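Local coordinates for protein nourseothricin acetyltransferase (Streptomyces noursei, PDB 5C82) that probably acetylates the streptothricin antibiotic nourseothricin, using acetyl-CoA as a member of the GNAT acetyltransferase family, and so confers antibiotic resistance, at residues Glu109-Ala114 against Ala125-Ala130. The protein carries 1 engineered substitution. Numbering follows the deposited sequence.
Sequences EDIEVA and ALMGLA
L126 meets I111 where the helix passes over one face of the strand, their CA atoms 8.1 Å apart. The terminal methyl of I111 approaches the root of the leucine, CD1 to L126 CB at 4.3 Å, while CD1 of L126 reaches across toward V113, whose CG2 it approaches loosely at 4.5 Å. I111 reaches the helix because its long branch is fully extended: CG1 stands opposite the backbone N (chi1 -178°) and the chain continues straight to CD1. One residue on, M127, a selenomethionine, makes the closest touch. Its CB does not head for the strand, but bends about CG-SE and the bond before it (chi3 84°, chi2 64°) swing the end round, and CE arrives 4.0 Å from I111 CD1. The two side chains cross nearly perpendicularly, methyl against methyl. Y157 of helix 151-158 touches both of them, and M160 and F162 add to the cover over M127. L129 packs on Y12 of strand 11-14. A130 settles on V97 of the adjoining strand 91-100, its N bonded to L126 O (2.9 Å) within the helix. No hydrogen bond spans the interface; it is purely apolar packing. Strand 105-113 and helix 122-137 are the first two elements of a beta-alpha-beta unit completed by strand 141-147, as in the GNAT fold, where the intervening turn, here including R118, commonly receives the pyrophosphate of acetyl-CoA.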
ATOM      1  N   GLU A 109      -3.188  -8.146  -8.244  1.00 23.49           N
ATOM      2  CA  GLU A 109      -1.951  -8.562  -7.550  1.00 23.01           C
ATOM      3  C   GLU A 109      -0.794  -8.742  -8.509  1.00 28.15           C
ATOM      4  O   GLU A 109       0.329  -8.328  -8.228  1.00 28.30           O
ATOM      5  CB  GLU A 109      -2.158  -9.868  -6.772  1.00 23.89           C
ATOM      6  CG  GLU A 109      -3.329  -9.858  -5.813  1.00 31.89           C
ATOM      7  CD  GLU A 109      -3.006  -9.480  -4.383  1.00 59.16           C
ATOM      8  OE1 GLU A 109      -2.171  -8.570  -4.171  1.00 67.82           O
ATOM      9  OE2 GLU A 109      -3.637 -10.060  -3.470  1.00 49.06           O
ATOM     10  N   ASP A 110      -1.077  -9.343  -9.659  1.00 25.42           N
ATOM     11  CA  ASP A 110      -0.078  -9.651 -10.657  1.00 24.65           C
ATOM     12  C   ASP A 110      -0.766  -9.745 -11.983  1.00 25.87           C
ATOM     13  O   ASP A 110      -1.883 -10.226 -12.040  1.00 25.01           O
ATOM     14  CB  ASP A 110       0.560 -11.017 -10.291  1.00 27.50           C
ATOM     15  CG  ASP A 110       1.962 -11.282 -10.831  1.00 44.28           C
ATOM     16  OD1 ASP A 110       2.618 -10.320 -11.298  1.00 47.69           O
ATOM     17  OD2 ASP A 110       2.402 -12.449 -10.784  1.00 49.89           O
ATOM     18  N   ILE A 111      -0.118  -9.280 -13.048  1.00 22.97           N
ATOM     19  CA  ILE A 111      -0.582  -9.413 -14.437  1.00 22.57           C
ATOM     20  C   ILE A 111       0.667  -9.555 -15.300  1.00 29.02           C
ATOM     21  O   ILE A 111       1.591  -8.754 -15.162  1.00 30.78           O
ATOM     22  CB  ILE A 111      -1.589  -8.324 -14.924  1.00 25.19           C
ATOM     23  CG1 ILE A 111      -2.036  -8.595 -16.399  1.00 24.80           C
ATOM     24  CG2 ILE A 111      -1.054  -6.878 -14.699  1.00 25.78           C
ATOM     25  CD1 ILE A 111      -3.187  -7.722 -16.948  1.00 28.35           C
ATOM     26  N   GLU A 112       0.740 -10.613 -16.107  1.00 25.53           N
ATOM     27  CA  GLU A 112       1.890 -10.860 -16.971  1.00 26.00           C
ATOM     28  C   GLU A 112       1.503 -11.488 -18.283  1.00 27.49           C
ATOM     29  O   GLU A 112       0.626 -12.347 -18.323  1.00 28.61           O
ATOM     30  CB  GLU A 112       2.979 -11.669 -16.249  1.00 28.52           C
ATOM     31  CG  GLU A 112       4.095 -10.786 -15.703  1.00 41.82           C
ATOM     32  CD  GLU A 112       4.606 -11.163 -14.328  1.00 76.44           C
ATOM     33  OE1 GLU A 112       4.998 -12.337 -14.131  1.00 74.14           O
ATOM     34  OE2 GLU A 112       4.668 -10.261 -13.461  1.00 80.09           O
ATOM     35  N   VAL A 113       2.110 -11.000 -19.366  1.00 21.00           N
ATOM     36  CA  VAL A 113       1.880 -11.460 -20.721  1.00 19.84           C
ATOM     37  C   VAL A 113       3.245 -11.914 -21.282  1.00 26.23           C
ATOM     38  O   VAL A 113       4.236 -11.217 -21.071  1.00 26.19           O
ATOM     39  CB  VAL A 113       1.178 -10.358 -21.580  1.00 22.67           C
ATOM     40  CG1 VAL A 113       1.003 -10.777 -23.050  1.00 21.94           C
ATOM     41  CG2 VAL A 113      -0.170  -9.978 -20.986  1.00 22.26           C
ATOM     42  N   ALA A 114       3.303 -13.102 -21.947  1.00 24.96           N
ATOM     43  CA  ALA A 114       4.533 -13.646 -22.557  1.00 24.97           C
ATOM     44  C   ALA A 114       5.008 -12.644 -23.611  1.00 27.39           C
ATOM     45  O   ALA A 114       4.160 -12.082 -24.297  1.00 25.31           O
ATOM     46  CB  ALA A 114       4.281 -15.012 -23.171  1.00 25.72           C
ATOM     47  N   ALA A 125      -7.693  -7.957 -22.533  1.00 18.13           N
ATOM     48  CA  ALA A 125      -8.736  -8.948 -22.313  1.00 16.68           C
ATOM     49  C   ALA A 125      -8.670  -9.465 -20.867  1.00 19.05           C
ATOM     50  O   ALA A 125      -9.714  -9.540 -20.211  1.00 18.46           O
ATOM     51  CB  ALA A 125      -8.603 -10.097 -23.301  1.00 16.97           C
ATOM     52  N   LEU A 126      -7.460  -9.759 -20.349  1.00 14.94           N
ATOM     53  CA  LEU A 126      -7.304 -10.219 -18.947  1.00 15.09           C
ATOM     54  C   LEU A 126      -7.783  -9.163 -17.934  1.00 19.36           C
ATOM     55  O   LEU A 126      -8.422  -9.515 -16.946  1.00 18.45           O
ATOM     56  CB  LEU A 126      -5.864 -10.642 -18.610  1.00 15.09           C
ATOM     57  CG  LEU A 126      -5.327 -11.907 -19.268  1.00 19.54           C
ATOM     58  CD1 LEU A 126      -3.815 -11.965 -19.140  1.00 19.49           C
ATOM     59  CD2 LEU A 126      -5.982 -13.170 -18.709  1.00 18.26           C
HETATM   60  N   MSE A 127      -7.481  -7.871 -18.208  1.00 16.98           N
HETATM   61  CA  MSE A 127      -7.890  -6.733 -17.385  1.00 15.89           C
HETATM   62  C   MSE A 127      -9.412  -6.532 -17.463  1.00 19.72           C
HETATM   63  O   MSE A 127     -10.027  -6.123 -16.476  1.00 18.97           O
HETATM   64  CB  MSE A 127      -7.128  -5.452 -17.775  1.00 17.17           C
HETATM   65  CG  MSE A 127      -7.273  -4.337 -16.741  1.00 23.71           C
HETATM   66 SE   MSE A 127      -6.452  -4.861 -15.019  0.86 31.58          SE
HETATM   67  CE  MSE A 127      -4.622  -4.396 -15.364  1.00 27.60           C
ATOM     68  N   GLY A 128      -9.999  -6.852 -18.620  1.00 16.49           N
ATOM     69  CA  GLY A 128     -11.451  -6.818 -18.816  1.00 15.31           C
ATOM     70  C   GLY A 128     -12.099  -7.898 -17.960  1.00 17.81           C
ATOM     71  O   GLY A 128     -13.114  -7.651 -17.307  1.00 17.14           O
ATOM     72  N   LEU A 129     -11.491  -9.098 -17.922  1.00 15.73           N
ATOM     73  CA  LEU A 129     -11.955 -10.233 -17.104  1.00 16.85           C
ATOM     74  C   LEU A 129     -11.859  -9.879 -15.612  1.00 19.29           C
ATOM     75  O   LEU A 129     -12.780 -10.182 -14.854  1.00 17.31           O
ATOM     76  CB  LEU A 129     -11.141 -11.494 -17.411  1.00 17.90           C
ATOM     77  CG  LEU A 129     -11.448 -12.220 -18.749  1.00 24.33           C
ATOM     78  CD1 LEU A 129     -10.517 -13.422 -18.917  1.00 24.08           C
ATOM     79  CD2 LEU A 129     -12.911 -12.719 -18.818  1.00 25.76           C
ATOM     80  N   ALA A 130     -10.768  -9.155 -15.224  1.00 16.17           N
ATOM     81  CA  ALA A 130     -10.558  -8.628 -13.881  1.00 16.13           C
ATOM     82  C   ALA A 130     -11.682  -7.625 -13.558  1.00 17.71           C
ATOM     83  O   ALA A 130     -12.232  -7.669 -12.463  1.00 16.22           O
ATOM     84  CB  ALA A 130      -9.193  -7.945 -13.775  1.00 16.60           C
TER